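Local coordinates for protein predicted component of a thermophile-specific DNA repair system, contains a RAMP domain (Methanopyrus kandleri, PDB 4N0L) that binds CRISPR RNA as the Csm3 component of a type III-A CRISPR defence complex, and may act as an endonuclease, at residues L103-P108 / Y148-D153; E73-F78 / L143-Y148; T9-I14 / T306-L311. All blocks are in the same frame, centred on the assembly; numbering follows the deposited sequence. Where two conformers were deposited one is given.

Interaction 1. Residues L103-P108 / Y148-D153; sequences LREDPP and YGRYRD
Arg104 lies across the turn at 149-153 and touches it along nearly its whole length. Its CB rests on the carbonyl of Arg150, 3.4 Å from Arg150 O. CG is anti to the carbonyl carbon (chi1 -60°) and the chain stays extended to NE; on the way CD passes Gly149 O, and NE runs by Asp153 N and CB as a plain contact. CZ lies near Asp153 CA, which sits over one guanidinium face, offset toward its rim. The guanidinium spans the turn: NH1 donates a weak, bent bond to Gly149 O near its start, and NH2 forms a salt bridge with Asp153 at its end, 3.0 Å from Asp153 OD1. Guanidinium and carboxylate planes stand 69° apart. The second carboxylate oxygen of Asp153 accepts from the backbone of Asn155. The Arg104 backbone joins in as well: its N donates to Tyr151 O at 2.8 Å, from above the carbonyl plane.

Both segments are loops of the zinc-bearing part of this RAMP protein: 103-108 connects helix 93-99 to helix 116-121, whereas the loop at 148-153 leads toward helix 157-160. The turn is tied within itself, because Tyr148 O accepts from the backbone N of both Tyr151 and Arg152.

A second salt bridge joins Glu105 to Arg150: Arg150 NH2 meets the syn lone pair of Glu105 OE1 at 3.1 Å, the oxygen tilted from the guanidinium plane. Arg150 CG sits over the centre of one face of the Tyr151 ring, 3.4 Å above its plane. Glu105 O lies at the edge of that ring, in its plane, and farther out Pro108 CD comes within 3.5 Å of Tyr151 CZ, the proline and tyrosine crossing at about a right angle. Phe130 also packs on Tyr151.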
loop_
_atom_site.group_PDB
_atom_site.type_symbol
_atom_site.label_atom_id
_atom_site.label_comp_id
_atom_site.label_asym_id
_atom_site.label_seq_id
_atom_site.Cartn_x
_atom_site.Cartn_y
_atom_site.Cartn_z
ATOM N N LEU A 103 -28.006 0.954 -12.087
ATOM C CA LEU A 103 -27.608 2.036 -11.194
ATOM C C LEU A 103 -28.439 3.295 -11.412
ATOM O O LEU A 103 -28.551 3.792 -12.531
ATOM C CB LEU A 103 -26.121 2.357 -11.371
ATOM C CG LEU A 103 -25.142 1.237 -11.009
ATOM C CD1 LEU A 103 -23.730 1.585 -11.458
ATOM C CD2 LEU A 103 -25.181 0.949 -9.515
ATOM N N ARG A 104 -29.018 3.805 -10.330
ATOM C CA ARG A 104 -29.744 5.068 -10.365
ATOM C C ARG A 104 -28.757 6.225 -10.344
ATOM O O ARG A 104 -29.014 7.295 -10.896
ATOM C CB ARG A 104 -30.701 5.181 -9.178
ATOM C CG ARG A 104 -31.767 4.104 -9.110
ATOM C CD ARG A 104 -32.560 4.223 -7.817
ATOM N NE ARG A 104 -33.732 3.353 -7.798
ATOM C CZ ARG A 104 -34.500 3.161 -6.730
ATOM N NH1 ARG A 104 -34.217 3.773 -5.589
ATOM N NH2 ARG A 104 -35.549 2.351 -6.800
ATOM N N GLU A 105 -27.621 5.990 -9.697
ATOM C CA GLU A 105 -26.610 7.015 -9.486
ATOM C C GLU A 105 -25.282 6.333 -9.192
ATOM O O GLU A 105 -25.255 5.233 -8.640
ATOM C CB GLU A 105 -27.014 7.943 -8.336
ATOM C CG GLU A 105 -26.122 9.159 -8.145
ATOM C CD GLU A 105 -26.642 10.097 -7.070
ATOM O OE1 GLU A 105 -25.818 10.785 -6.430
ATOM O OE2 GLU A 105 -27.874 10.155 -6.871
ATOM N N ASP A 106 -24.184 6.978 -9.570
ATOM C CA ASP A 106 -22.863 6.395 -9.379
ATOM C C ASP A 106 -22.485 6.357 -7.903
ATOM O O ASP A 106 -22.609 7.364 -7.204
ATOM C CB ASP A 106 -21.807 7.182 -10.159
ATOM C CG ASP A 106 -22.012 7.109 -11.660
ATOM O OD1 ASP A 106 -22.352 6.018 -12.167
ATOM O OD2 ASP A 106 -21.832 8.146 -12.333
ATOM N N PRO A 107 -22.042 5.185 -7.421
ATOM C CA PRO A 107 -21.428 5.094 -6.092
ATOM C C PRO A 107 -20.313 6.126 -5.969
ATOM O O PRO A 107 -19.446 6.182 -6.839
ATOM C CB PRO A 107 -20.880 3.666 -6.049
ATOM C CG PRO A 107 -21.718 2.908 -7.029
ATOM C CD PRO A 107 -22.090 3.882 -8.108
ATOM N N PRO A 108 -20.339 6.942 -4.905
ATOM C CA PRO A 108 -19.480 8.130 -4.832
ATOM C C PRO A 108 -17.992 7.821 -4.649
ATOM O O PRO A 108 -17.170 8.723 -4.808
ATOM C CB PRO A 108 -20.029 8.875 -3.611
ATOM C CG PRO A 108 -20.616 7.809 -2.760
ATOM C CD PRO A 108 -21.183 6.793 -3.707
ATOM N N TYR A 148 -28.068 2.422 0.261
ATOM C CA TYR A 148 -27.730 2.419 -1.160
ATOM C C TYR A 148 -28.940 2.613 -2.071
ATOM O O TYR A 148 -28.864 2.357 -3.274
ATOM C CB TYR A 148 -27.011 1.118 -1.518
ATOM C CG TYR A 148 -25.724 0.930 -0.755
ATOM C CD1 TYR A 148 -24.768 1.937 -0.716
ATOM C CD2 TYR A 148 -25.467 -0.247 -0.066
ATOM C CE1 TYR A 148 -23.589 1.775 -0.017
ATOM C CE2 TYR A 148 -24.288 -0.419 0.640
ATOM C CZ TYR A 148 -23.353 0.597 0.660
ATOM O OH TYR A 148 -22.178 0.436 1.356
ATOM N N GLY A 149 -30.046 3.074 -1.496
ATOM C CA GLY A 149 -31.278 3.261 -2.242
ATOM C C GLY A 149 -31.118 4.205 -3.418
ATOM O O GLY A 149 -31.620 3.941 -4.511
ATOM N N ARG A 150 -30.412 5.309 -3.194
ATOM C CA ARG A 150 -30.221 6.321 -4.229
ATOM C C ARG A 150 -29.259 5.872 -5.328
ATOM O O ARG A 150 -29.187 6.497 -6.384
ATOM C CB ARG A 150 -29.707 7.620 -3.606
ATOM C CG ARG A 150 -28.260 7.538 -3.167
ATOM C CD ARG A 150 -27.813 8.791 -2.437
ATOM N NE ARG A 150 -27.541 9.893 -3.357
ATOM C CZ ARG A 150 -27.199 11.118 -2.972
ATOM N NH1 ARG A 150 -27.089 11.403 -1.682
ATOM N NH2 ARG A 150 -26.965 12.060 -3.877
ATOM N N TYR A 151 -28.514 4.801 -5.080
ATOM C CA TYR A 151 -27.550 4.312 -6.062
ATOM C C TYR A 151 -28.087 3.124 -6.850
ATOM O O TYR A 151 -27.680 2.887 -7.989
ATOM C CB TYR A 151 -26.230 3.944 -5.377
ATOM C CG TYR A 151 -25.660 5.080 -4.555
ATOM C CD1 TYR A 151 -25.127 6.205 -5.170
ATOM C CD2 TYR A 151 -25.671 5.035 -3.166
ATOM C CE1 TYR A 151 -24.615 7.251 -4.428
ATOM C CE2 TYR A 151 -25.158 6.078 -2.413
ATOM C CZ TYR A 151 -24.633 7.182 -3.051
ATOM O OH TYR A 151 -24.123 8.222 -2.308
ATOM N N ARG A 152 -29.024 2.395 -6.250
ATOM C CA ARG A 152 -29.586 1.212 -6.889
ATOM C C ARG A 152 -30.883 0.789 -6.215
ATOM O O ARG A 152 -31.059 0.975 -5.009
ATOM C CB ARG A 152 -28.577 0.053 -6.866
ATOM C CG ARG A 152 -28.184 -0.429 -5.467
ATOM C CD ARG A 152 -28.959 -1.678 -5.054
ATOM N NE ARG A 152 -28.596 -2.138 -3.717
ATOM C CZ ARG A 152 -29.177 -1.708 -2.600
ATOM N NH1 ARG A 152 -30.148 -0.804 -2.656
ATOM N NH2 ARG A 152 -28.788 -2.178 -1.423
ATOM N N ASP A 153 -31.785 0.221 -7.008
ATOM C CA ASP A 153 -33.021 -0.340 -6.489
ATOM C C ASP A 153 -32.719 -1.662 -5.802
ATOM O O ASP A 153 -32.077 -2.531 -6.389
ATOM C CB ASP A 153 -34.036 -0.543 -7.617
ATOM C CG ASP A 153 -35.416 -0.920 -7.107
ATOM O OD1 ASP A 153 -36.413 -0.386 -7.639
ATOM O OD2 ASP A 153 -35.509 -1.762 -6.187
#

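Interaction 2. Residues E73-F78 / L143-Y148; sequences EPDVFF and LGYDPY
Two tyrosine rings of the 143-148 loop present their edges to helix 74-78, and each ends in a hydroxyl bonded to it. The Tyr148 ring has Pro147 CG over the centre of one face, 3.9 Å above the plane, while Val76 O lies in plane at its edge. Its OH donates to Val76 O at 2.6 Å, tilted 35° from the carbonyl plane. At the Tyr145 ring it is Asp75 OD2 that lies in plane at the edge; Tyr145 OH donates to this oxygen at 2.6 Å, meeting it on the anti side. The carboxylate and ring planes are 59° apart, and the two side chains cross at about a right angle.

The contact joins a short helix and a loop of the zinc-bearing part of this RAMP protein. On the far side of the helix, Phe77 stacks on the zinc ligand His86 and accepts at its backbone O from His86 ND1, while Phe78 packs against helix 51-69. An Asx turn shapes the loop, Asp146 OD2 accepting from the backbone N of Tyr148 at 3.2 Å.

Between the two hydroxyl bonds the contact is mostly carbon. Val76 CG1 lies 3.8 Å from Tyr148 CE1, and Val76 CG2 lies 4.2 Å from Pro147 CB. Leu143 CD1 rests against the carbonyl and CB of Asp75, 3.6 Å from Asp75 O.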
loop_
_atom_site.group_PDB
_atom_site.type_symbol
_atom_site.label_atom_id
_atom_site.label_comp_id
_atom_site.label_asym_id
_atom_site.label_seq_id
_atom_site.Cartn_x
_atom_site.Cartn_y
_atom_site.Cartn_z
ATOM N N GLU A 73 -20.384 9.722 3.476
ATOM C CA GLU A 73 -20.802 9.232 4.785
ATOM C C GLU A 73 -20.360 7.784 4.970
ATOM O O GLU A 73 -20.532 6.962 4.068
ATOM C CB GLU A 73 -22.320 9.348 4.950
ATOM C CG GLU A 73 -22.814 10.742 5.303
ATOM C CD GLU A 73 -23.188 10.876 6.768
ATOM O OE1 GLU A 73 -22.450 10.347 7.625
ATOM O OE2 GLU A 73 -24.227 11.503 7.061
ATOM N N PRO A 74 -19.786 7.466 6.140
ATOM C CA PRO A 74 -19.238 6.132 6.425
ATOM C C PRO A 74 -20.234 4.978 6.271
ATOM O O PRO A 74 -19.814 3.873 5.916
ATOM C CB PRO A 74 -18.764 6.251 7.883
ATOM C CG PRO A 74 -19.385 7.504 8.418
ATOM C CD PRO A 74 -19.557 8.408 7.247
ATOM N N ASP A 75 -21.518 5.220 6.518
ATOM C CA ASP A 75 -22.538 4.198 6.289
ATOM C C ASP A 75 -22.535 3.731 4.833
ATOM O O ASP A 75 -22.601 2.537 4.555
ATOM C CB ASP A 75 -23.925 4.717 6.669
ATOM C CG ASP A 75 -24.164 4.706 8.168
ATOM O OD1 ASP A 75 -23.288 4.217 8.913
ATOM O OD2 ASP A 75 -25.238 5.177 8.600
ATOM N N VAL A 76 -22.451 4.681 3.909
ATOM C CA VAL A 76 -22.400 4.367 2.485
ATOM C C VAL A 76 -21.073 3.715 2.099
ATOM O O VAL A 76 -21.044 2.732 1.355
ATOM C CB VAL A 76 -22.614 5.635 1.623
ATOM C CG1 VAL A 76 -22.374 5.336 0.148
ATOM C CG2 VAL A 76 -24.010 6.196 1.840
ATOM N N PHE A 77 -19.976 4.259 2.616
ATOM C CA PHE A 77 -18.646 3.802 2.225
ATOM C C PHE A 77 -18.307 2.411 2.767
ATOM O O PHE A 77 -17.722 1.594 2.060
ATOM C CB PHE A 77 -17.589 4.811 2.682
ATOM C CG PHE A 77 -16.207 4.512 2.174
ATOM C CD1 PHE A 77 -15.889 4.708 0.839
ATOM C CD2 PHE A 77 -15.226 4.040 3.031
ATOM C CE1 PHE A 77 -14.618 4.435 0.366
ATOM C CE2 PHE A 77 -13.952 3.768 2.565
ATOM C CZ PHE A 77 -13.647 3.964 1.232
ATOM N N PHE A 78 -18.668 2.146 4.019
ATOM C CA PHE A 78 -18.310 0.879 4.653
ATOM C C PHE A 78 -19.460 -0.124 4.674
ATOM O O PHE A 78 -19.241 -1.322 4.880
ATOM C CB PHE A 78 -17.812 1.117 6.079
ATOM C CG PHE A 78 -16.482 1.818 6.150
ATOM C CD1 PHE A 78 -15.342 1.222 5.631
ATOM C CD2 PHE A 78 -16.371 3.070 6.737
ATOM C CE1 PHE A 78 -14.115 1.864 5.693
ATOM C CE2 PHE A 78 -15.146 3.713 6.806
ATOM C CZ PHE A 78 -14.017 3.109 6.283
ATOM N N LEU A 143 -26.801 -2.394 9.010
ATOM C CA LEU A 143 -26.964 -1.034 9.517
ATOM C C LEU A 143 -28.354 -0.781 10.089
ATOM O O LEU A 143 -28.572 0.198 10.797
ATOM C CB LEU A 143 -26.669 -0.019 8.411
ATOM C CG LEU A 143 -25.230 -0.017 7.890
ATOM C CD1 LEU A 143 -25.045 1.023 6.798
ATOM C CD2 LEU A 143 -24.257 0.219 9.031
ATOM N N GLY A 144 -29.293 -1.664 9.772
ATOM C CA GLY A 144 -30.670 -1.488 10.194
ATOM C C GLY A 144 -31.474 -0.720 9.164
ATOM O O GLY A 144 -32.628 -0.365 9.400
ATOM N N TYR A 145 -30.857 -0.477 8.012
ATOM C CA TYR A 145 -31.504 0.226 6.911
ATOM C C TYR A 145 -30.635 0.099 5.666
ATOM O O TYR A 145 -29.491 -0.350 5.744
ATOM C CB TYR A 145 -31.731 1.703 7.248
ATOM C CG TYR A 145 -30.485 2.555 7.146
ATOM C CD1 TYR A 145 -29.570 2.614 8.188
ATOM C CD2 TYR A 145 -30.232 3.311 6.009
ATOM C CE1 TYR A 145 -28.434 3.393 8.096
ATOM C CE2 TYR A 145 -29.100 4.092 5.909
ATOM C CZ TYR A 145 -28.205 4.128 6.953
ATOM O OH TYR A 145 -27.078 4.907 6.854
ATOM N N ASP A 146 -31.176 0.501 4.523
ATOM C CA ASP A 146 -30.450 0.410 3.263
ATOM C C ASP A 146 -29.982 1.789 2.812
ATOM O O ASP A 146 -30.794 2.629 2.426
ATOM C CB ASP A 146 -31.325 -0.238 2.186
ATOM C CG ASP A 146 -30.629 -0.326 0.842
ATOM O OD1 ASP A 146 -31.324 -0.271 -0.195
ATOM O OD2 ASP A 146 -29.387 -0.464 0.822
ATOM N N PRO A 147 -28.664 2.027 2.872
ATOM C CA PRO A 147 -28.085 3.327 2.524
ATOM C C PRO A 147 -27.826 3.480 1.028
ATOM O O PRO A 147 -27.405 4.549 0.591
ATOM C CB PRO A 147 -26.772 3.331 3.303
ATOM C CG PRO A 147 -26.357 1.896 3.291
ATOM C CD PRO A 147 -27.640 1.091 3.374
ATOM N N TYR A 148 -28.068 2.422 0.261
ATOM C CA TYR A 148 -27.730 2.419 -1.160
ATOM C C TYR A 148 -28.940 2.613 -2.071
ATOM O O TYR A 148 -28.864 2.357 -3.274
ATOM C CB TYR A 148 -27.011 1.118 -1.518
ATOM C CG TYR A 148 -25.724 0.930 -0.755
ATOM C CD1 TYR A 148 -24.768 1.937 -0.716
ATOM C CD2 TYR A 148 -25.467 -0.247 -0.066
ATOM C CE1 TYR A 148 -23.589 1.775 -0.017
ATOM C CE2 TYR A 148 -24.288 -0.419 0.640
ATOM C CZ TYR A 148 -23.353 0.597 0.660
ATOM O OH TYR A 148 -22.178 0.436 1.356
#

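Interaction 3. Residues T9-I14 / T306-L311; sequences TLVGEI and TYLSDL
This is a buried contact between the central strand of the antiparallel sheet, in the RRM-like fold of this RAMP protein, and a turn with helical backbone angles late in the chain; a carboxylate grips one end and apolar side chains fill the other. Glu13 supplies the carboxylate. Its CG lies between the backbone N and the carbonyl carbon (chi1 67°), and beyond it the chain is extended, projecting from strand 7-16 to the start of the 306-310 turn. Glu13 OE2 accepts from Thr306 OG1 at 2.6 Å on its syn lone pair. Thr306 N donates to Glu13 OE1 at 3.1 Å, coming from above the carboxylate plane, and Tyr307 N adds a weak bond to Glu13 OE2. Both carboxylate oxygens are therefore engaged by the turn, which should fix the rotation of the group.

Next along the strand, Gly12 O comes within 3.0 Å of Tyr307 CD2, so the tyrosine ring packs against the strand backbone. Val11 completes the apolar end: its CG1 lies 3.9 Å from Leu308 CD2 and meets Leu311 CD2 tip to tip at 4.1 Å. Leu311 CD1 also lies over one face of the Tyr307 ring.

Arg223 forms a salt bridge with Glu13 OE1, and Thr180 bonds Thr306 OG1. Strand 7-16 itself runs between strands 223-231 and 268-278, while Leu10 packs against helix 238-255.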
loop_
_atom_site.group_PDB
_atom_site.type_symbol
_atom_site.label_atom_id
_atom_site.label_comp_id
_atom_site.label_asym_id
_atom_site.label_seq_id
_atom_site.Cartn_x
_atom_site.Cartn_y
_atom_site.Cartn_z
ATOM N N THR A 9 8.487 -1.682 -9.639
ATOM C CA THR A 9 8.983 -1.938 -8.292
ATOM C C THR A 9 9.586 -0.700 -7.641
ATOM O O THR A 9 10.549 -0.124 -8.150
ATOM C CB THR A 9 10.038 -3.051 -8.288
ATOM O OG1 THR A 9 9.469 -4.252 -8.824
ATOM C CG2 THR A 9 10.522 -3.316 -6.874
ATOM N N LEU A 10 9.015 -0.300 -6.509
ATOM C CA LEU A 10 9.579 0.778 -5.704
ATOM C C LEU A 10 10.709 0.215 -4.859
ATOM O O LEU A 10 10.520 -0.773 -4.149
ATOM C CB LEU A 10 8.517 1.430 -4.805
ATOM C CG LEU A 10 7.371 2.282 -5.376
ATOM C CD1 LEU A 10 6.533 1.553 -6.424
ATOM C CD2 LEU A 10 6.483 2.796 -4.247
ATOM N N VAL A 11 11.884 0.833 -4.944
ATOM C CA VAL A 11 13.042 0.376 -4.183
ATOM C C VAL A 11 13.650 1.505 -3.359
ATOM O O VAL A 11 13.923 2.593 -3.871
ATOM C CB VAL A 11 14.133 -0.211 -5.103
ATOM C CG1 VAL A 11 15.314 -0.722 -4.280
ATOM C CG2 VAL A 11 13.562 -1.318 -5.979
ATOM N N GLY A 12 13.859 1.233 -2.077
ATOM C CA GLY A 12 14.452 2.195 -1.169
ATOM C C GLY A 12 14.473 1.625 0.232
ATOM O O GLY A 12 14.714 0.432 0.413
ATOM N N GLU A 13 14.175 2.454 1.226
ATOM C CA GLU A 13 14.134 1.967 2.598
ATOM C C GLU A 13 13.207 2.791 3.482
ATOM O O GLU A 13 12.828 3.916 3.147
ATOM C CB GLU A 13 15.543 1.947 3.205
ATOM C CG GLU A 13 16.162 3.321 3.407
ATOM C CD GLU A 13 17.559 3.263 4.011
ATOM O OE1 GLU A 13 18.079 4.332 4.393
ATOM O OE2 GLU A 13 18.139 2.158 4.095
ATOM N N ILE A 14 12.828 2.199 4.607
ATOM C CA ILE A 14 12.027 2.882 5.607
ATOM C C ILE A 14 12.924 3.369 6.738
ATOM O O ILE A 14 13.634 2.576 7.353
ATOM C CB ILE A 14 10.938 1.965 6.193
ATOM C CG1 ILE A 14 10.058 1.390 5.080
ATOM C CG2 ILE A 14 10.109 2.716 7.232
ATOM C CD1 ILE A 14 9.162 0.262 5.544
ATOM N N THR A 306 20.465 3.360 2.690
ATOM C CA THR A 306 21.444 2.343 3.067
ATOM C C THR A 306 21.133 0.954 2.518
ATOM O O THR A 306 22.029 0.118 2.393
ATOM C CB THR A 306 21.573 2.248 4.600
ATOM O OG1 THR A 306 20.406 1.624 5.149
ATOM C CG2 THR A 306 21.733 3.633 5.199
ATOM N N TYR A 307 19.866 0.717 2.191
ATOM C CA TYR A 307 19.422 -0.589 1.715
ATOM C C TYR A 307 20.094 -0.971 0.405
ATOM O O TYR A 307 20.303 -2.154 0.129
ATOM C CB TYR A 307 17.903 -0.602 1.537
ATOM C CG TYR A 307 17.322 -1.943 1.131
ATOM C CD1 TYR A 307 17.643 -3.103 1.826
ATOM C CD2 TYR A 307 16.437 -2.045 0.064
ATOM C CE1 TYR A 307 17.099 -4.327 1.468
ATOM C CE2 TYR A 307 15.890 -3.262 -0.304
ATOM C CZ TYR A 307 16.225 -4.401 0.401
ATOM O OH TYR A 307 15.686 -5.613 0.033
ATOM N N LEU A 308 20.431 0.035 -0.397
ATOM C CA LEU A 308 20.986 -0.202 -1.725
ATOM C C LEU A 308 22.322 -0.939 -1.673
ATOM O O LEU A 308 22.644 -1.704 -2.581
ATOM C CB LEU A 308 21.141 1.118 -2.483
ATOM C CG LEU A 308 19.838 1.878 -2.756
ATOM C CD1 LEU A 308 20.078 3.048 -3.697
ATOM C CD2 LEU A 308 18.745 0.959 -3.301
ATOM N N SER A 309 23.089 -0.723 -0.609
ATOM C CA SER A 309 24.393 -1.370 -0.474
ATOM C C SER A 309 24.275 -2.861 -0.169
ATOM O O SER A 309 25.234 -3.612 -0.346
ATOM C CB SER A 309 25.220 -0.687 0.620
ATOM O OG SER A 309 25.558 0.642 0.262
ATOM N N ASP A 310 23.100 -3.289 0.279
ATOM C CA ASP A 310 22.874 -4.693 0.614
ATOM C C ASP A 310 22.391 -5.494 -0.589
ATOM O O ASP A 310 22.265 -6.716 -0.516
ATOM C CB ASP A 310 21.858 -4.819 1.751
ATOM C CG ASP A 310 22.302 -4.107 3.013
ATOM O OD1 ASP A 310 23.494 -3.753 3.109
ATOM O OD2 ASP A 310 21.457 -3.908 3.914
ATOM N N LEU A 311 22.103 -4.775 -1.662
ATOM C CA LEU A 311 21.499 -5.343 -2.848
ATOM C C LEU A 311 22.486 -5.590 -3.970
ATOM O O LEU A 311 23.361 -4.789 -4.240
ATOM C CB LEU A 311 20.403 -4.417 -3.366
ATOM C CG LEU A 311 18.973 -4.678 -2.918
ATOM C CD1 LEU A 311 18.952 -5.335 -1.558
ATOM C CD2 LEU A 311 18.170 -3.397 -2.915
#

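Interactions 1 and 2 are neighbours, their centres about 12 Å apart, and they share Tyr148. The seam between them is both polar and apolar: Arg152 NH1 forms a salt bridge with Asp146 OD1 at 2.8 Å, and Tyr151 CE2 packs on Val76 CG1 at 3.9 Å. Both lie near the zinc site of His86, Cys88, Cys115 and Cys118; the side chains of Pro107 in interaction 1 and Phe78 in interaction 2 are each about 9 Å from the metal. Interaction 3 belongs to the central sheet across the chain's centre, about 45 Å from interaction 1 and about 42 Å from interaction 2, centre to centre. In sequence, it closes a loop enclosing both.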